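Local coordinates for DUF3863 domain-containing protein (Parabacteroides distasonis, PDB 3LM3) that is of unknown function but is probably a carbohydrate-active enzyme, a putative glycoside hydrolase or deacetylase, at residues A[20-26]-A[316-322]. Numbering follows the deposited sequence.
Sequences NRFVTLC and DTHFVTF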
ATOM      1  N   ASN A  20      -1.278 -16.069 -10.779  1.00  8.86           N
ATOM      2  CA  ASN A  20      -1.397 -16.312  -9.355  1.00  8.78           C
ATOM      3  C   ASN A  20      -2.021 -15.127  -8.622  1.00  7.43           C
ATOM      4  O   ASN A  20      -2.039 -13.988  -9.119  1.00  7.80           O
ATOM      5  CB  ASN A  20      -0.018 -16.641  -8.771  1.00  9.07           C
ATOM      6  CG  ASN A  20       0.396 -18.072  -8.990  1.00 14.59           C
ATOM      7  OD1 ASN A  20      -0.390 -19.003  -8.749  1.00 16.62           O
ATOM      8  ND2 ASN A  20       1.649 -18.271  -9.409  1.00 15.30           N
ATOM      9  N   ARG A  21      -2.532 -15.427  -7.434  1.00  6.80           N
ATOM     10  CA  ARG A  21      -3.143 -14.470  -6.507  1.00  7.23           C
ATOM     11  C   ARG A  21      -2.263 -14.392  -5.265  1.00  8.23           C
ATOM     12  O   ARG A  21      -1.833 -15.432  -4.759  1.00  8.50           O
ATOM     13  CB  ARG A  21      -4.551 -14.944  -6.136  1.00  7.37           C
ATOM     14  CG  ARG A  21      -5.511 -14.999  -7.283  1.00  7.55           C
ATOM     15  CD  ARG A  21      -6.822 -15.637  -6.874  1.00  7.21           C
ATOM     16  NE  ARG A  21      -7.805 -15.595  -7.942  1.00  8.66           N
ATOM     17  CZ  ARG A  21      -7.890 -16.458  -8.935  1.00 12.87           C
ATOM     18  NH1 ARG A  21      -7.055 -17.475  -9.031  1.00 12.84           N
ATOM     19  NH2 ARG A  21      -8.843 -16.292  -9.854  1.00 16.93           N
ATOM     20  N   PHE A  22      -1.966 -13.174  -4.817  1.00  6.94           N
ATOM     21  CA  PHE A  22      -1.060 -12.938  -3.717  1.00  7.58           C
ATOM     22  C   PHE A  22      -1.667 -11.986  -2.704  1.00  6.74           C
ATOM     23  O   PHE A  22      -2.291 -11.000  -3.082  1.00  7.69           O
ATOM     24  CB  PHE A  22       0.211 -12.283  -4.207  1.00  7.59           C
ATOM     25  CG  PHE A  22       0.975 -13.131  -5.181  1.00  7.68           C
ATOM     26  CD1 PHE A  22       1.888 -14.051  -4.722  1.00  9.87           C
ATOM     27  CD2 PHE A  22       0.751 -13.042  -6.541  1.00  8.02           C
ATOM     28  CE1 PHE A  22       2.575 -14.859  -5.621  1.00  9.41           C
ATOM     29  CE2 PHE A  22       1.406 -13.886  -7.448  1.00  8.09           C
ATOM     30  CZ  PHE A  22       2.350 -14.774  -6.965  1.00  9.16           C
ATOM     31  N   VAL A  23      -1.436 -12.296  -1.423  1.00  6.82           N
ATOM     32  CA  VAL A  23      -1.681 -11.355  -0.327  1.00  6.56           C
ATOM     33  C   VAL A  23      -0.351 -11.119   0.373  1.00  6.51           C
ATOM     34  O   VAL A  23       0.303 -12.084   0.797  1.00  6.91           O
ATOM     35  CB  VAL A  23      -2.703 -11.864   0.701  1.00  7.66           C
ATOM     36  CG1 VAL A  23      -2.764 -10.938   1.937  1.00  8.84           C
ATOM     37  CG2 VAL A  23      -4.088 -12.034   0.075  1.00  8.21           C
ATOM     38  N   THR A  24       0.025  -9.857   0.511  1.00  6.92           N
ATOM     39  CA  THR A  24       1.200  -9.480   1.279  1.00  6.86           C
ATOM     40  C   THR A  24       0.748  -8.718   2.512  1.00  7.39           C
ATOM     41  O   THR A  24       0.224  -7.602   2.396  1.00  7.11           O
ATOM     42  CB  THR A  24       2.183  -8.650   0.466  1.00  6.96           C
ATOM     43  OG1 THR A  24       1.560  -7.459  -0.036  1.00  7.10           O
ATOM     44  CG2 THR A  24       2.752  -9.435  -0.722  1.00  7.59           C
ATOM     45  N   LEU A  25       0.944  -9.302   3.691  1.00  6.39           N
ATOM     46  CA  LEU A  25       0.645  -8.678   4.965  1.00  6.87           C
ATOM     47  C   LEU A  25       1.919  -8.244   5.652  1.00  6.02           C
ATOM     48  O   LEU A  25       2.931  -8.956   5.639  1.00  7.30           O
ATOM     49  CB  LEU A  25      -0.048  -9.671   5.901  1.00  6.01           C
ATOM     50  CG  LEU A  25      -0.242  -9.239   7.358  1.00  6.60           C
ATOM     51  CD1 LEU A  25      -1.187  -8.047   7.464  1.00  9.32           C
ATOM     52  CD2 LEU A  25      -0.757 -10.426   8.212  1.00  7.76           C
ATOM     53  N   CYS A  26       1.869  -7.080   6.259  1.00  5.66           N
ATOM     54  CA  CYS A  26       2.878  -6.623   7.208  1.00  6.24           C
ATOM     55  C   CYS A  26       2.228  -6.366   8.564  1.00  6.84           C
ATOM     56  O   CYS A  26       1.133  -5.784   8.639  1.00  6.87           O
ATOM     57  CB  CYS A  26       3.536  -5.346   6.726  1.00  7.68           C
ATOM     58  SG  CYS A  26       4.564  -4.484   7.961  1.00  7.61           S
ATOM     59  N   ASP A 316      -6.010 -21.085  -3.936  1.00  9.42           N
ATOM     60  CA  ASP A 316      -4.595 -21.115  -4.298  1.00 11.70           C
ATOM     61  C   ASP A 316      -3.878 -19.787  -4.016  1.00  9.67           C
ATOM     62  O   ASP A 316      -2.727 -19.620  -4.419  1.00 10.93           O
ATOM     63  CB  ASP A 316      -4.407 -21.565  -5.753  1.00 14.80           C
ATOM     64  CG  ASP A 316      -4.838 -23.031  -5.989  1.00 23.40           C
ATOM     65  OD1 ASP A 316      -4.724 -23.877  -5.061  1.00 23.66           O
ATOM     66  OD2 ASP A 316      -5.274 -23.346  -7.125  1.00 30.13           O
ATOM     67  N   THR A 317      -4.545 -18.859  -3.335  1.00  8.60           N
ATOM     68  CA  THR A 317      -3.900 -17.599  -2.961  1.00  8.58           C
ATOM     69  C   THR A 317      -2.652 -17.851  -2.144  1.00  9.34           C
ATOM     70  O   THR A 317      -2.660 -18.649  -1.207  1.00  9.31           O
ATOM     71  CB  THR A 317      -4.838 -16.711  -2.131  1.00  7.56           C
ATOM     72  OG1 THR A 317      -6.048 -16.479  -2.873  1.00  9.97           O
ATOM     73  CG2 THR A 317      -4.214 -15.362  -1.753  1.00  8.93           C
ATOM     74  N   HIS A 318      -1.564 -17.160  -2.487  1.00  7.23           N
ATOM     75  CA  HIS A 318      -0.302 -17.249  -1.773  1.00  7.95           C
ATOM     76  C   HIS A 318      -0.165 -16.064  -0.836  1.00  7.48           C
ATOM     77  O   HIS A 318      -0.208 -14.905  -1.293  1.00  8.27           O
ATOM     78  CB  HIS A 318       0.861 -17.236  -2.759  1.00  9.16           C
ATOM     79  CG  HIS A 318       0.824 -18.369  -3.723  1.00  8.62           C
ATOM     80  ND1 HIS A 318       1.209 -19.640  -3.368  1.00 13.02           N
ATOM     81  CD2 HIS A 318       0.445 -18.431  -5.023  1.00 11.81           C
ATOM     82  CE1 HIS A 318       1.077 -20.437  -4.420  1.00 14.95           C
ATOM     83  NE2 HIS A 318       0.610 -19.737  -5.435  1.00 13.50           N
ATOM     84  N   PHE A 319       0.002 -16.337   0.455  1.00  7.19           N
ATOM     85  CA  PHE A 319       0.286 -15.337   1.458  1.00  7.64           C
ATOM     86  C   PHE A 319       1.807 -15.292   1.602  1.00  8.19           C
ATOM     87  O   PHE A 319       2.416 -16.208   2.149  1.00  7.80           O
ATOM     88  CB  PHE A 319      -0.382 -15.661   2.800  1.00  7.46           C
ATOM     89  CG  PHE A 319      -1.884 -15.384   2.815  1.00  8.30           C
ATOM     90  CD1 PHE A 319      -2.796 -16.193   2.142  1.00  9.44           C
ATOM     91  CD2 PHE A 319      -2.366 -14.269   3.462  1.00  8.70           C
ATOM     92  CE1 PHE A 319      -4.180 -15.884   2.186  1.00  9.31           C
ATOM     93  CE2 PHE A 319      -3.724 -13.979   3.503  1.00 10.11           C
ATOM     94  CZ  PHE A 319      -4.616 -14.785   2.844  1.00  8.32           C
ATOM     95  N   VAL A 320       2.385 -14.217   1.071  1.00  7.54           N
ATOM     96  CA  VAL A 320       3.846 -14.078   0.975  1.00  8.11           C
ATOM     97  C   VAL A 320       4.282 -12.731   1.525  1.00  7.74           C
ATOM     98  O   VAL A 320       3.468 -11.844   1.779  1.00  7.76           O
ATOM     99  CB  VAL A 320       4.337 -14.267  -0.487  1.00  7.64           C
ATOM    100  CG1 VAL A 320       3.853 -15.627  -1.033  1.00  9.05           C
ATOM    101  CG2 VAL A 320       3.867 -13.147  -1.386  1.00  9.69           C
ATOM    102  N   THR A 321       5.587 -12.590   1.726  1.00  6.87           N
ATOM    103  CA  THR A 321       6.119 -11.345   2.247  1.00  5.58           C
ATOM    104  C   THR A 321       6.065 -10.229   1.191  1.00  6.89           C
ATOM    105  O   THR A 321       6.017 -10.510  -0.014  1.00  7.20           O
ATOM    106  CB  THR A 321       7.549 -11.488   2.778  1.00  7.05           C
ATOM    107  OG1 THR A 321       8.455 -11.542   1.667  1.00  8.29           O
ATOM    108  CG2 THR A 321       7.713 -12.724   3.656  1.00  6.88           C
ATOM    109  N   PHE A 322       6.057  -8.968   1.634  1.00  7.01           N
ATOM    110  CA  PHE A 322       6.155  -7.840   0.692  1.00  6.59           C
ATOM    111  C   PHE A 322       7.354  -7.999  -0.207  1.00  7.79           C
ATOM    112  O   PHE A 322       7.261  -7.823  -1.414  1.00  7.22           O
ATOM    113  CB  PHE A 322       6.185  -6.492   1.450  1.00  6.98           C
ATOM    114  CG  PHE A 322       4.814  -5.888   1.710  1.00  6.03           C
ATOM    115  CD1 PHE A 322       4.050  -6.311   2.775  1.00  6.54           C
ATOM    116  CD2 PHE A 322       4.304  -4.900   0.879  1.00  7.42           C
ATOM    117  CE1 PHE A 322       2.799  -5.756   3.029  1.00  7.65           C
ATOM    118  CE2 PHE A 322       3.049  -4.336   1.124  1.00  8.45           C
ATOM    119  CZ  PHE A 322       2.294  -4.773   2.196  1.00  7.51           C
TER
HETATM  120  O   HOH W   1      -2.417 -18.288  -6.838  1.00  9.53           O
HETATM  121  O   HOH W   2      -0.477 -21.623  -7.299  1.00 34.66           O
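Three backbone hydrogen bonds pair 20-26 with 316-322 in parallel: His-318 N to Arg-21 O and Val-23 N to His-318 O (both 2.9 Å), Val-320 N to Val-23 O (3.0 Å). The axes of strands 21-26 and 318-320 approach to 4.7 Å, with 31° between their N-to-C directions. On one side, Val-23 faces the groove between Thr-317 and Phe-319: its CG2 lies 3.8 Å from Thr-317 CG2, its CB 3.9 Å from the Phe-319 centroid, 23° off the normal (CH-pi). Phe-270 and Trp-306, from flanking helices, cover this side chain. On the other face, Phe-22 CD1 fits against His-318 CB (3.9 Å) and Val-320 CG2 (4.0 Å). Further along, Thr-24 CB lies 3.9 Å from the Phe-322 centroid, 15° off the normal (CH-pi); Phe-322 CE1 meets Cys-26 CB at 3.8 Å. At the N-terminal end, one water bonds Asn-20 OD1, Arg-21 N (both 2.9 Å) and Asp-316 O (2.8 Å), another Asn-20 OD1 (3.0 Å) and His-318 NE2 (2.9 Å); Asn-20 ND2 bonds Thr-16 O. Thr-321 N-caps helix 322-332, OG1 to Glu-324 N. Strand 280-287 takes the other edge of 21-29, consistent with the beta/alpha-barrel-like core of glycoside hydrolase/deacetylase folds.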